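Local coordinates for uncharacterized protein (Legionella longbeachae NSW150, PDB 4JZA) that probably dephosphorylates phosphoinositide lipids as a bacterial phosphatase, most likely removing the 3-phosphate of phosphatidylinositol 3-phosphate, at residues 410-415 with 457-462. Sequence-based numbering, arbitrary orientation.
Sequences QLAILQ and ETQSIL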
# COMPACT_ATOMS: atom_id res chain seq x y z
N GLN A 410 -32.74 -12.71 4.70
CA GLN A 410 -32.07 -13.92 4.25
C GLN A 410 -30.76 -14.11 4.93
O GLN A 410 -30.18 -13.17 5.40
CB GLN A 410 -31.95 -13.93 2.72
CG GLN A 410 -33.24 -14.47 2.10
CD GLN A 410 -33.51 -14.05 0.66
OE1 GLN A 410 -34.17 -13.03 0.39
NE2 GLN A 410 -33.06 -14.89 -0.29
N LEU A 411 -30.33 -15.35 5.03
CA LEU A 411 -29.11 -15.69 5.73
C LEU A 411 -27.90 -15.08 5.07
O LEU A 411 -27.84 -14.91 3.83
CB LEU A 411 -28.88 -17.18 5.71
CG LEU A 411 -29.31 -17.98 6.91
CD1 LEU A 411 -28.57 -19.30 6.79
CD2 LEU A 411 -28.98 -17.26 8.22
N ALA A 412 -26.91 -14.78 5.90
CA ALA A 412 -25.73 -14.07 5.42
C ALA A 412 -24.56 -14.48 6.24
O ALA A 412 -24.62 -14.42 7.47
CB ALA A 412 -25.93 -12.59 5.57
N ILE A 413 -23.48 -14.84 5.57
CA ILE A 413 -22.27 -15.23 6.29
C ILE A 413 -21.17 -14.20 6.11
O ILE A 413 -21.04 -13.59 5.04
CB ILE A 413 -21.79 -16.60 5.86
CG1 ILE A 413 -20.69 -17.08 6.81
CG2 ILE A 413 -21.32 -16.62 4.40
CD1 ILE A 413 -20.52 -18.58 6.76
N LEU A 414 -20.43 -13.97 7.19
CA LEU A 414 -19.16 -13.22 7.17
C LEU A 414 -18.04 -14.17 7.52
O LEU A 414 -17.72 -14.39 8.69
CB LEU A 414 -19.18 -12.07 8.16
CG LEU A 414 -18.21 -10.90 8.01
CD1 LEU A 414 -18.43 -9.84 9.09
CD2 LEU A 414 -16.79 -11.40 8.04
N GLN A 415 -17.45 -14.78 6.50
CA GLN A 415 -16.45 -15.80 6.71
C GLN A 415 -15.06 -15.20 6.60
O GLN A 415 -14.65 -14.76 5.54
CB GLN A 415 -16.61 -16.91 5.69
CG GLN A 415 -15.89 -18.19 6.04
CD GLN A 415 -15.82 -19.14 4.88
OE1 GLN A 415 -15.34 -18.79 3.80
NE2 GLN A 415 -16.30 -20.35 5.08
N GLU A 457 -29.37 -5.00 15.02
CA GLU A 457 -30.70 -4.43 14.77
C GLU A 457 -31.14 -4.56 13.33
O GLU A 457 -32.28 -4.81 13.05
CB GLU A 457 -30.71 -2.93 15.12
CG GLU A 457 -30.38 -2.56 16.58
CD GLU A 457 -31.47 -2.97 17.56
OE1 GLU A 457 -31.83 -4.16 17.60
OE2 GLU A 457 -31.97 -2.08 18.29
N THR A 458 -30.23 -4.33 12.40
CA THR A 458 -30.57 -4.23 10.98
C THR A 458 -30.62 -5.57 10.28
O THR A 458 -31.41 -5.77 9.37
CB THR A 458 -29.52 -3.34 10.29
OG1 THR A 458 -29.50 -2.07 10.97
CG2 THR A 458 -29.79 -3.16 8.75
N GLN A 459 -29.77 -6.50 10.72
CA GLN A 459 -29.52 -7.74 9.97
C GLN A 459 -28.77 -8.71 10.85
O GLN A 459 -27.81 -8.35 11.55
CB GLN A 459 -28.67 -7.40 8.76
CG GLN A 459 -28.14 -8.55 7.95
CD GLN A 459 -27.56 -8.05 6.63
OE1 GLN A 459 -26.95 -7.00 6.60
NE2 GLN A 459 -27.79 -8.77 5.55
N SER A 460 -29.18 -9.95 10.85
CA SER A 460 -28.42 -10.87 11.65
C SER A 460 -27.44 -11.56 10.69
O SER A 460 -27.79 -11.89 9.53
CB SER A 460 -29.32 -11.81 12.42
OG SER A 460 -29.08 -13.08 11.96
N ILE A 461 -26.21 -11.74 11.18
CA ILE A 461 -25.11 -12.24 10.35
C ILE A 461 -24.39 -13.39 11.03
O ILE A 461 -24.03 -13.30 12.22
CB ILE A 461 -24.09 -11.11 10.07
CG1 ILE A 461 -24.73 -10.01 9.22
CG2 ILE A 461 -22.83 -11.64 9.37
CD1 ILE A 461 -23.94 -8.72 9.18
N LEU A 462 -24.17 -14.47 10.27
CA LEU A 462 -23.34 -15.58 10.75
C LEU A 462 -21.85 -15.26 10.59
O LEU A 462 -21.40 -14.84 9.54
CB LEU A 462 -23.71 -16.88 10.04
CG LEU A 462 -25.12 -17.41 10.31
CD1 LEU A 462 -25.50 -18.46 9.28
CD2 LEU A 462 -25.14 -17.97 11.71
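Two backbone hydrogen bonds, both made by L462, fix the start of strand 462-465 against strand 412-416. L462 N donates to A412 O at 2.8 Å, and L462 O accepts from L414 N at 2.7 Å in an almost straight bond (176° at the hydrogen). Both donors lie nearly along the carbonyl axis. The residue spanned by the two bonds, I413, adds a CA-H...O contact from its CA to L462 O. Bonding to the residues before and after its partner makes I413 and L462 a parallel beta bridge, at the border of the large mixed sheet: 462-465 is one of its two edge strands in this chain, and L414 bonds onward to N464, while I413 and L411 pair with H545 of the next strand inward. Residues 459-462 run in at 65° to 411-414, and across these segments the backbone pairing is confined to L462. Apolar packing splits in two. On the face of I413, the side chains of L462 and L411 cross obliquely, L462 CD1 lying 3.8 Å from L411 CD2; both touch T490 of helix 482-492, and L411 and I413 reach I539 of helix 524-542. On the side of L414, I461 CG2, anti to its backbone N, rests 3.9 Å from L414 CB, and both residues touch V452 of helix 441-454. Q459 NE2 comes near A412 CB but is hydrogen-bonded to S406 OG.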